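Local coordinates for protein hypothetical P60 katanin (Sulfolobus acidocaldarius, PDB 2W2U) that is the MIT-domain fragment of an AAA-family ATPase that belongs to the archaeal cell-division machinery and here binds a peptide of its ESCRT-III partner, at residues 15-19 against 48-52; 22-27 against 41-45; 35-39 against 79-83. All coordinates share one frame; numbering follows the deposited sequence.

Contact 1 of 3, residues 15-19 against 48-52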
ATOM      1  N   LEU A  15       0.816   2.310  12.017  1.00 14.07           N
ATOM      2  CA  LEU A  15       0.025   2.060  10.808  1.00 13.64           C
ATOM      3  C   LEU A  15       0.887   2.054   9.545  1.00 13.08           C
ATOM      4  O   LEU A  15       0.681   1.232   8.655  1.00 12.84           O
ATOM      5  CB  LEU A  15      -1.128   3.064  10.676  1.00 13.44           C
ATOM      6  CG  LEU A  15      -2.308   2.924  11.651  1.00 13.57           C
ATOM      7  CD1 LEU A  15      -3.147   4.182  11.635  1.00 12.77           C
ATOM      8  CD2 LEU A  15      -3.178   1.691  11.348  1.00 14.40           C
ATOM      9  N   GLU A  16       1.855   2.963   9.472  1.00 12.94           N
ATOM     10  CA  GLU A  16       2.794   2.984   8.349  1.00 13.04           C
ATOM     11  C   GLU A  16       3.522   1.647   8.170  1.00 13.34           C
ATOM     12  O   GLU A  16       3.638   1.151   7.051  1.00 13.09           O
ATOM     13  CB  GLU A  16       3.779   4.154   8.474  1.00 12.81           C
ATOM     14  CG  GLU A  16       3.134   5.495   8.130  1.00 12.93           C
ATOM     15  CD  GLU A  16       3.984   6.705   8.478  1.00 12.58           C
ATOM     16  OE1 GLU A  16       5.030   6.558   9.145  1.00 11.69           O
ATOM     17  OE2 GLU A  16       3.597   7.819   8.065  1.00 11.50           O
ATOM     18  N   GLU A  17       3.992   1.071   9.275  1.00 14.02           N
ATOM     19  CA  GLU A  17       4.642  -0.245   9.261  1.00 15.13           C
ATOM     20  C   GLU A  17       3.686  -1.373   8.828  1.00 14.92           C
ATOM     21  O   GLU A  17       4.080  -2.279   8.076  1.00 14.71           O
ATOM     22  CB  GLU A  17       5.281  -0.536  10.632  1.00 15.37           C
ATOM     23  CG  GLU A  17       5.488  -2.025  10.981  1.00 18.70           C
ATOM     24  CD  GLU A  17       6.454  -2.777  10.058  1.00 23.05           C
ATOM     25  OE1 GLU A  17       7.326  -2.145   9.409  1.00 24.78           O
ATOM     26  OE2 GLU A  17       6.330  -4.021   9.989  1.00 24.46           O
ATOM     27  N   MET A  18       2.446  -1.305   9.311  1.00 14.81           N
ATOM     28  CA  MET A  18       1.384  -2.240   8.928  1.00 15.45           C
ATOM     29  C   MET A  18       1.131  -2.206   7.423  1.00 14.83           C
ATOM     30  O   MET A  18       1.083  -3.248   6.779  1.00 15.17           O
ATOM     31  CB  MET A  18       0.093  -1.913   9.688  1.00 15.22           C
ATOM     32  CG  MET A  18      -1.031  -2.946   9.552  1.00 15.29           C
ATOM     33  SD  MET A  18      -2.529  -2.453  10.454  1.00 17.75           S
ATOM     34  CE  MET A  18      -1.878  -2.203  12.096  1.00 15.73           C
ATOM     35  N   ALA A  19       0.964  -1.004   6.877  1.00 14.83           N
ATOM     36  CA  ALA A  19       0.818  -0.797   5.436  1.00 14.81           C
ATOM     37  C   ALA A  19       2.020  -1.338   4.661  1.00 14.82           C
ATOM     38  O   ALA A  19       1.850  -2.003   3.637  1.00 14.51           O
ATOM     39  CB  ALA A  19       0.608   0.687   5.132  1.00 14.79           C
ATOM     40  N   VAL A  48      -5.212   0.416   5.033  1.00 12.18           N
ATOM     41  CA  VAL A  48      -4.385   1.050   6.079  1.00 11.77           C
ATOM     42  C   VAL A  48      -3.951   2.458   5.649  1.00 11.31           C
ATOM     43  O   VAL A  48      -3.961   3.389   6.457  1.00 11.11           O
ATOM     44  CB  VAL A  48      -3.144   0.200   6.466  1.00 11.68           C
ATOM     45  CG1 VAL A  48      -2.341   0.885   7.563  1.00 11.75           C
ATOM     46  CG2 VAL A  48      -3.563  -1.205   6.929  1.00 11.84           C
ATOM     47  N   LEU A  49      -3.582   2.604   4.376  1.00 11.07           N
ATOM     48  CA  LEU A  49      -3.172   3.901   3.832  1.00 11.09           C
ATOM     49  C   LEU A  49      -4.334   4.903   3.794  1.00 11.25           C
ATOM     50  O   LEU A  49      -4.134   6.094   4.027  1.00 10.75           O
ATOM     51  CB  LEU A  49      -2.512   3.748   2.451  1.00 11.04           C
ATOM     52  CG  LEU A  49      -1.117   3.096   2.364  1.00 11.04           C
ATOM     53  CD1 LEU A  49      -0.744   2.739   0.918  1.00 10.99           C
ATOM     54  CD2 LEU A  49      -0.028   3.965   2.996  1.00 10.78           C
ATOM     55  N   ALA A  50      -5.545   4.411   3.529  1.00 11.51           N
ATOM     56  CA  ALA A  50      -6.742   5.251   3.594  1.00 11.88           C
ATOM     57  C   ALA A  50      -7.002   5.736   5.021  1.00 11.91           C
ATOM     58  O   ALA A  50      -7.387   6.887   5.228  1.00 12.13           O
ATOM     59  CB  ALA A  50      -7.965   4.516   3.028  1.00 11.84           C
ATOM     60  N   GLN A  51      -6.770   4.861   5.998  1.00 11.74           N
ATOM     61  CA  GLN A  51      -6.910   5.215   7.408  1.00 11.69           C
ATOM     62  C   GLN A  51      -5.911   6.308   7.823  1.00 11.72           C
ATOM     63  O   GLN A  51      -6.276   7.254   8.537  1.00 11.13           O
ATOM     64  CB  GLN A  51      -6.737   3.972   8.290  1.00 11.82           C
ATOM     65  CG  GLN A  51      -6.839   4.245   9.791  1.00 12.40           C
ATOM     66  CD  GLN A  51      -8.252   4.587  10.225  1.00 13.60           C
ATOM     67  OE1 GLN A  51      -9.183   3.824   9.977  1.00 14.71           O
ATOM     68  NE2 GLN A  51      -8.419   5.733  10.888  1.00 13.30           N
ATOM     69  N   LEU A  52      -4.661   6.151   7.377  1.00 11.52           N
ATOM     70  CA  LEU A  52      -3.605   7.149   7.584  1.00 11.76           C
ATOM     71  C   LEU A  52      -3.958   8.508   6.971  1.00 11.92           C
ATOM     72  O   LEU A  52      -3.770   9.544   7.607  1.00 11.93           O
ATOM     73  CB  LEU A  52      -2.256   6.636   7.059  1.00 11.52           C
ATOM     74  CG  LEU A  52      -1.453   5.661   7.938  1.00 11.08           C
ATOM     75  CD1 LEU A  52      -0.409   4.924   7.125  1.00 10.31           C
ATOM     76  CD2 LEU A  52      -0.793   6.361   9.126  1.00 10.94           C
TER

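Contact 2 of 3, residues 22-27 against 41-45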
ATOM      1  N   TYR A  22       2.009  -5.197   4.467  1.00 15.29           N
ATOM      2  CA  TYR A  22       1.052  -5.595   3.433  1.00 15.00           C
ATOM      3  C   TYR A  22       1.569  -5.345   2.017  1.00 14.87           C
ATOM      4  O   TYR A  22       1.448  -6.216   1.148  1.00 14.57           O
ATOM      5  CB  TYR A  22      -0.306  -4.913   3.639  1.00 14.98           C
ATOM      6  CG  TYR A  22      -1.094  -5.444   4.814  1.00 14.66           C
ATOM      7  CD1 TYR A  22      -1.342  -6.803   4.947  1.00 14.47           C
ATOM      8  CD2 TYR A  22      -1.607  -4.582   5.783  1.00 14.41           C
ATOM      9  CE1 TYR A  22      -2.075  -7.303   6.016  1.00 15.29           C
ATOM     10  CE2 TYR A  22      -2.339  -5.073   6.865  1.00 14.99           C
ATOM     11  CZ  TYR A  22      -2.570  -6.436   6.970  1.00 15.35           C
ATOM     12  OH  TYR A  22      -3.296  -6.947   8.027  1.00 16.42           O
ATOM     13  N   ALA A  23       2.148  -4.164   1.799  1.00 14.62           N
ATOM     14  CA  ALA A  23       2.700  -3.785   0.496  1.00 14.80           C
ATOM     15  C   ALA A  23       3.824  -4.725   0.052  1.00 15.10           C
ATOM     16  O   ALA A  23       3.861  -5.147  -1.103  1.00 15.26           O
ATOM     17  CB  ALA A  23       3.184  -2.340   0.518  1.00 14.54           C
ATOM     18  N   ILE A  24       4.725  -5.052   0.975  1.00 15.42           N
ATOM     19  CA  ILE A  24       5.807  -6.007   0.723  1.00 15.82           C
ATOM     20  C   ILE A  24       5.251  -7.406   0.409  1.00 15.76           C
ATOM     21  O   ILE A  24       5.735  -8.074  -0.508  1.00 16.04           O
ATOM     22  CB  ILE A  24       6.819  -6.060   1.907  1.00 15.63           C
ATOM     23  CG1 ILE A  24       7.574  -4.729   2.033  1.00 15.66           C
ATOM     24  CG2 ILE A  24       7.814  -7.213   1.743  1.00 16.06           C
ATOM     25  CD1 ILE A  24       8.444  -4.627   3.293  1.00 16.35           C
ATOM     26  N   ASN A  25       4.241  -7.840   1.161  1.00 15.92           N
ATOM     27  CA  ASN A  25       3.570  -9.116   0.891  1.00 16.21           C
ATOM     28  C   ASN A  25       2.939  -9.163  -0.501  1.00 15.99           C
ATOM     29  O   ASN A  25       3.005 -10.186  -1.181  1.00 15.86           O
ATOM     30  CB  ASN A  25       2.497  -9.413   1.946  1.00 16.65           C
ATOM     31  CG  ASN A  25       3.077  -9.813   3.294  1.00 17.86           C
ATOM     32  OD1 ASN A  25       4.275 -10.065   3.430  1.00 19.06           O
ATOM     33  ND2 ASN A  25       2.211  -9.879   4.301  1.00 18.66           N
ATOM     34  N   ALA A  26       2.337  -8.049  -0.912  1.00 15.90           N
ATOM     35  CA  ALA A  26       1.667  -7.936  -2.206  1.00 16.04           C
ATOM     36  C   ALA A  26       2.634  -7.968  -3.394  1.00 16.46           C
ATOM     37  O   ALA A  26       2.381  -8.652  -4.386  1.00 16.01           O
ATOM     38  CB  ALA A  26       0.822  -6.677  -2.245  1.00 15.77           C
ATOM     39  N   VAL A  27       3.731  -7.221  -3.287  1.00 17.03           N
ATOM     40  CA  VAL A  27       4.728  -7.152  -4.351  1.00 17.92           C
ATOM     41  C   VAL A  27       5.437  -8.507  -4.503  1.00 18.39           C
ATOM     42  O   VAL A  27       5.725  -8.943  -5.623  1.00 18.79           O
ATOM     43  CB  VAL A  27       5.733  -5.980  -4.120  1.00 17.85           C
ATOM     44  CG1 VAL A  27       6.786  -5.937  -5.205  1.00 18.21           C
ATOM     45  CG2 VAL A  27       4.998  -4.648  -4.080  1.00 17.98           C
ATOM     46  N   ASN A  41      -3.382  -8.481  -0.501  1.00 11.02           N
ATOM     47  CA  ASN A  41      -2.412  -7.699   0.243  1.00 10.62           C
ATOM     48  C   ASN A  41      -2.343  -6.219  -0.172  1.00 10.21           C
ATOM     49  O   ASN A  41      -2.190  -5.347   0.681  1.00  9.64           O
ATOM     50  CB  ASN A  41      -1.050  -8.394   0.198  1.00 10.31           C
ATOM     51  CG  ASN A  41      -0.970  -9.561   1.172  1.00 11.47           C
ATOM     52  OD1 ASN A  41      -0.917  -9.356   2.383  1.00 11.95           O
ATOM     53  ND2 ASN A  41      -0.972 -10.791   0.648  1.00 10.58           N
ATOM     54  N   TYR A  42      -2.477  -5.949  -1.473  1.00 10.17           N
ATOM     55  CA  TYR A  42      -2.587  -4.577  -1.987  1.00 10.04           C
ATOM     56  C   TYR A  42      -3.811  -3.875  -1.377  1.00 10.50           C
ATOM     57  O   TYR A  42      -3.720  -2.721  -0.936  1.00 10.23           O
ATOM     58  CB  TYR A  42      -2.704  -4.559  -3.520  1.00  9.84           C
ATOM     59  CG  TYR A  42      -1.416  -4.739  -4.310  1.00  9.60           C
ATOM     60  CD1 TYR A  42      -0.294  -3.932  -4.073  1.00  8.84           C
ATOM     61  CD2 TYR A  42      -1.339  -5.685  -5.333  1.00 10.13           C
ATOM     62  CE1 TYR A  42       0.882  -4.096  -4.816  1.00  9.18           C
ATOM     63  CE2 TYR A  42      -0.173  -5.859  -6.079  1.00 10.26           C
ATOM     64  CZ  TYR A  42       0.929  -5.058  -5.817  1.00  9.95           C
ATOM     65  OH  TYR A  42       2.068  -5.233  -6.556  1.00 10.59           O
ATOM     66  N   LYS A  43      -4.949  -4.574  -1.351  1.00 10.57           N
ATOM     67  CA  LYS A  43      -6.189  -4.015  -0.801  1.00 10.95           C
ATOM     68  C   LYS A  43      -6.035  -3.681   0.678  1.00 10.70           C
ATOM     69  O   LYS A  43      -6.570  -2.681   1.155  1.00  9.97           O
ATOM     70  CB  LYS A  43      -7.366  -4.977  -0.979  1.00 10.80           C
ATOM     71  CG  LYS A  43      -7.887  -5.105  -2.394  1.00 12.94           C
ATOM     72  CD  LYS A  43      -9.217  -5.849  -2.397  1.00 15.19           C
ATOM     73  CE  LYS A  43      -9.633  -6.255  -3.798  1.00 17.04           C
ATOM     74  NZ  LYS A  43     -10.174  -5.135  -4.595  1.00 18.23           N
ATOM     75  N   LYS A  44      -5.303  -4.537   1.391  1.00 11.01           N
ATOM     76  CA  LYS A  44      -5.076  -4.364   2.823  1.00 11.65           C
ATOM     77  C   LYS A  44      -4.118  -3.210   3.098  1.00 11.46           C
ATOM     78  O   LYS A  44      -4.257  -2.510   4.100  1.00 11.69           O
ATOM     79  CB  LYS A  44      -4.594  -5.669   3.472  1.00 11.49           C
ATOM     80  CG  LYS A  44      -5.713  -6.698   3.639  1.00 12.02           C
ATOM     81  CD  LYS A  44      -5.203  -8.017   4.209  1.00 12.27           C
ATOM     82  CE  LYS A  44      -6.315  -9.074   4.300  1.00 14.08           C
ATOM     83  NZ  LYS A  44      -7.467  -8.656   5.172  1.00 15.60           N
ATOM     84  N   ALA A  45      -3.153  -3.020   2.202  1.00 11.31           N
ATOM     85  CA  ALA A  45      -2.273  -1.853   2.247  1.00 11.34           C
ATOM     86  C   ALA A  45      -3.061  -0.569   1.959  1.00 11.42           C
ATOM     87  O   ALA A  45      -2.887   0.440   2.647  1.00 10.88           O
ATOM     88  CB  ALA A  45      -1.124  -2.018   1.265  1.00 10.97           C
TER

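Contact 3 of 3, residues 35-39 against 79-83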
ATOM      1  N   ALA A  35      -1.828 -13.778  -8.411  1.00 18.27           N
ATOM      2  CA  ALA A  35      -2.651 -12.576  -8.565  1.00 17.59           C
ATOM      3  C   ALA A  35      -3.569 -12.297  -7.380  1.00 17.24           C
ATOM      4  O   ALA A  35      -3.638 -11.157  -6.910  1.00 17.13           O
ATOM      5  CB  ALA A  35      -3.450 -12.632  -9.859  1.00 17.35           C
ATOM      6  N   GLU A  36      -4.253 -13.333  -6.894  1.00 16.81           N
ATOM      7  CA  GLU A  36      -5.209 -13.193  -5.790  1.00 16.73           C
ATOM      8  C   GLU A  36      -4.567 -12.743  -4.472  1.00 16.54           C
ATOM      9  O   GLU A  36      -5.062 -11.812  -3.828  1.00 15.97           O
ATOM     10  CB  GLU A  36      -6.000 -14.492  -5.576  1.00 16.83           C
ATOM     11  CG  GLU A  36      -6.936 -14.463  -4.368  1.00 16.76           C
ATOM     12  CD  GLU A  36      -7.910 -13.287  -4.386  1.00 16.80           C
ATOM     13  OE1 GLU A  36      -8.441 -12.945  -5.463  1.00 15.82           O
ATOM     14  OE2 GLU A  36      -8.143 -12.700  -3.311  1.00 17.50           O
ATOM     15  N   GLU A  37      -3.490 -13.427  -4.082  1.00 16.33           N
ATOM     16  CA  GLU A  37      -2.702 -13.079  -2.901  1.00 16.54           C
ATOM     17  C   GLU A  37      -2.065 -11.700  -3.017  1.00 15.51           C
ATOM     18  O   GLU A  37      -1.993 -10.959  -2.038  1.00 15.46           O
ATOM     19  CB  GLU A  37      -1.621 -14.136  -2.649  1.00 17.11           C
ATOM     20  CG  GLU A  37      -1.844 -14.958  -1.381  1.00 20.59           C
ATOM     21  CD  GLU A  37      -0.831 -14.628  -0.294  1.00 24.38           C
ATOM     22  OE1 GLU A  37       0.361 -14.978  -0.477  1.00 25.72           O
ATOM     23  OE2 GLU A  37      -1.223 -14.034   0.743  1.00 25.67           O
ATOM     24  N   ALA A  38      -1.601 -11.363  -4.216  1.00 14.59           N
ATOM     25  CA  ALA A  38      -1.088 -10.024  -4.481  1.00 13.86           C
ATOM     26  C   ALA A  38      -2.198  -8.992  -4.260  1.00 13.43           C
ATOM     27  O   ALA A  38      -2.009  -8.022  -3.519  1.00 13.09           O
ATOM     28  CB  ALA A  38      -0.525  -9.937  -5.892  1.00 13.55           C
ATOM     29  N   ILE A  39      -3.359  -9.236  -4.876  1.00 12.77           N
ATOM     30  CA  ILE A  39      -4.519  -8.350  -4.741  1.00 12.56           C
ATOM     31  C   ILE A  39      -4.995  -8.187  -3.294  1.00 12.30           C
ATOM     32  O   ILE A  39      -5.223  -7.058  -2.852  1.00 12.15           O
ATOM     33  CB  ILE A  39      -5.692  -8.763  -5.675  1.00 12.50           C
ATOM     34  CG1 ILE A  39      -5.345  -8.457  -7.141  1.00 12.50           C
ATOM     35  CG2 ILE A  39      -6.961  -8.026  -5.300  1.00 12.44           C
ATOM     36  CD1 ILE A  39      -6.199  -9.227  -8.172  1.00 12.82           C
ATOM     37  N   LEU A  79      -4.123  -6.850 -12.357  1.00 15.95           N
ATOM     38  CA  LEU A  79      -4.092  -8.258 -11.904  1.00 15.51           C
ATOM     39  C   LEU A  79      -5.465  -8.943 -11.902  1.00 15.30           C
ATOM     40  O   LEU A  79      -5.566 -10.146 -12.127  1.00 14.52           O
ATOM     41  CB  LEU A  79      -3.429  -8.376 -10.527  1.00 15.10           C
ATOM     42  CG  LEU A  79      -1.947  -7.998 -10.407  1.00 15.23           C
ATOM     43  CD1 LEU A  79      -1.530  -7.927  -8.941  1.00 13.96           C
ATOM     44  CD2 LEU A  79      -1.063  -8.968 -11.175  1.00 15.43           C
ATOM     45  N   LYS A  80      -6.502  -8.154 -11.646  1.00 15.72           N
ATOM     46  CA  LYS A  80      -7.895  -8.595 -11.660  1.00 16.53           C
ATOM     47  C   LYS A  80      -8.296  -9.247 -12.988  1.00 16.54           C
ATOM     48  O   LYS A  80      -9.093 -10.181 -13.000  1.00 16.06           O
ATOM     49  CB  LYS A  80      -8.805  -7.396 -11.385  1.00 16.48           C
ATOM     50  CG  LYS A  80     -10.250  -7.735 -11.063  1.00 17.84           C
ATOM     51  CD  LYS A  80     -11.066  -6.464 -10.876  1.00 17.76           C
ATOM     52  CE  LYS A  80     -12.512  -6.777 -10.509  1.00 20.37           C
ATOM     53  NZ  LYS A  80     -13.182  -5.602  -9.871  1.00 20.22           N
ATOM     54  N   GLU A  81      -7.736  -8.739 -14.089  1.00 16.82           N
ATOM     55  CA  GLU A  81      -8.041  -9.217 -15.442  1.00 17.42           C
ATOM     56  C   GLU A  81      -7.438 -10.585 -15.737  1.00 17.44           C
ATOM     57  O   GLU A  81      -7.910 -11.316 -16.605  1.00 17.76           O
ATOM     58  CB  GLU A  81      -7.566  -8.200 -16.485  1.00 17.54           C
ATOM     59  CG  GLU A  81      -8.329  -6.880 -16.477  1.00 18.58           C
ATOM     60  CD  GLU A  81      -9.830  -7.048 -16.689  1.00 21.13           C
ATOM     61  OE1 GLU A  81     -10.259  -8.035 -17.338  1.00 22.18           O
ATOM     62  OE2 GLU A  81     -10.587  -6.182 -16.207  1.00 22.04           O
ATOM     63  N   LEU A  82      -6.362 -10.906 -15.033  1.00 17.47           N
ATOM     64  CA  LEU A  82      -5.826 -12.249 -15.018  1.00 17.52           C
ATOM     65  C   LEU A  82      -6.691 -12.854 -13.928  1.00 17.72           C
ATOM     66  O   LEU A  82      -7.239 -12.108 -13.124  1.00 18.74           O
ATOM     67  CB  LEU A  82      -4.345 -12.208 -14.631  1.00 17.22           C
ATOM     68  CG  LEU A  82      -3.563 -10.992 -15.158  1.00 16.87           C
ATOM     69  CD1 LEU A  82      -2.193 -10.871 -14.520  1.00 16.73           C
ATOM     70  CD2 LEU A  82      -3.448 -10.995 -16.685  1.00 18.43           C
ATOM     71  N   ILE A  83      -6.860 -14.167 -13.888  1.00 17.22           N
ATOM     72  CA  ILE A  83      -7.849 -14.752 -12.951  1.00 16.54           C
ATOM     73  C   ILE A  83      -9.228 -14.082 -13.093  1.00 16.69           C
ATOM     74  O   ILE A  83     -10.205 -14.502 -12.472  1.00 16.66           O
ATOM     75  CB  ILE A  83      -7.374 -14.745 -11.443  1.00 16.42           C
ATOM     76  CG1 ILE A  83      -7.486 -13.341 -10.812  1.00 15.88           C
ATOM     77  CG2 ILE A  83      -5.969 -15.353 -11.314  1.00 15.15           C
ATOM     78  CD1 ILE A  83      -7.212 -13.270  -9.304  1.00 16.27           C
TER

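Contact 1 of 3, residues 15-19 against 48-52
Val48 opens the second segment by pushing its two methyl groups between Leu15, Met18 and Ala19. With CG1 anti to its backbone N (chi1 -179°), that branch reaches the first helix's backbone, 3.2 Å from the carbonyl O of Leu15, and also lies against Ala19 CB. The same oxygen accepts the helical bond from Ala19 N, and the valine methyl packs against it as a close van der Waals neighbour. CG2 turns to Met18, whose SD is 3.9 Å away, the thioether chain crossing the valine at about a right angle. One residue on, the tip of Leu49 swings in to Ala19, CD2 lying 4.0 Å from Ala19 CB. Gln51 contributes the aliphatic part of its chain at the exposed margin, where its CG is 4.1 Å from Leu15 CD1. Leu52 then runs alongside Leu15 in the opposite sense, with CD2 3.7 Å from Leu15 CB. Its other branch, CD1, meets Glu16 CG at 3.7 Å, the two chains nearly perpendicular. The Glu16 carboxylate points elsewhere: OE2 is hydrogen-bonded to Tyr65 OH and forms a salt bridge with a basic side chain of the bound peptide. The axes of segments 15-19 and 48-52 pass 9.3 Å apart at 155°, so helices 11-31 and 35-55 run nearly antiparallel here, while Leu49 and Leu52 also touch Tyr65 on helix 62-81, which closes the three-helix bundle.

Contact 2 of 3, residues 22-27 against 41-45
Tyr22 lies along residues 41-45, and its CB comes first, 3.5 Å from Asn41 O and also touching Ala45. Because CG is anti to the carbonyl carbon (chi1 -72°), the ring then slides over Lys44, whose CB sits 3.7 Å from the ring centroid and 9° off its normal, a clear CH-pi contact. CD2 lies 3.8 Å from Lys44 O. At the ring's edge CD1 meets Asn41 OD1 at 3.6 Å, while CE1, farther out, packs against Lys44 CD, beyond which the lysine chain leads away from the ring. A second CH-pi contact runs the other way: Ala26 CB stands 3.5 Å from the centroid of Tyr42, over its face. The Tyr42 hydroxyl continues to Val27 CG2 and is hydrogen-bonded to Asp30 OD2. Asn41 packs by its CB, 3.5 Å from Ala26 CB, and its ND2 is bonded to Glu37 O. The axes of segments 22-27 and 41-45 come within 7.7 Å at 158°, a closeness consistent with the small Ala26 and Ala45 at the interface. Such antiparallel packing of the first two helices, with Tyr42 also meeting Tyr72 of the third, belongs to the three-helix bundle of the MIT domain; Ala23, Val27 and Tyr42 also touch the bound peptide.

Contact 3 of 3, residues 35-39 against 79-83
Ile39 and Leu79 form the tight side of this contact, where the start of helix 35-55 meets the C-terminal part of helix 62-81 in the MIT three-helix bundle. The two chains slide past each other in opposite directions, so that Ile39 CD1 comes 3.7 Å from Leu79 CB and 3.6 Å from the backbone N of Lys80. Leu79, with CG anti to its carbonyl carbon (chi1 -64°), carries CD1 to within 3.8 Å of the methyl of Ala38. Ala35 adds its own methyl beside Leu79, where the backbones come nearest, with the CA atoms 5.6 Å apart. Ala35, Ala38, Ile39 and Leu79 are all buried, and Ala38 and Leu79 also touch Asp30 on helix 11-31, so this side continues into the interior of the bundle.

The other side is the solvent side: Glu36 and Ile83 are exposed, although CD1 of Ile83 still packs closely. Near the C-terminus, Ile83, the last residue, lies against the start of helix 35-55. Its CD1 is 3.9 Å from Ala35 CB, and no hydrogen bond joins the two segments. The Glu36 chain is bent at chi2 (54°) and crosses Ile83 at about a right angle, bringing OE1 to 4.0 Å from Ile83 CD1. That same methyl reaches the helix backbone as well, 3.8 Å from Glu36 N.

Helix 35-55 takes part in all three contacts: contacts 1 and 2 join it to helix 11-31, and contact 3 joins it to helix 62-81. Contact 2 is nested within the chain loop closed by contact 1, as expected for a helical hairpin, whereas contact 3 alternates with both because it brings in the third helix. Centres of contacts 1 and 2 lie about 11 Å apart, those of 2 and 3 about 12 Å, and those of 1 and 3 about 22 Å, on opposite sides of the chain's centre. Contact 2 touches both others, through Tyr22 on Val48 and Tyr42 on Leu79. Packing thus passes from contact 1 through contact 2 to contact 3 along helix 35-55, and residues of contacts 1 and 2 also meet the bound peptide.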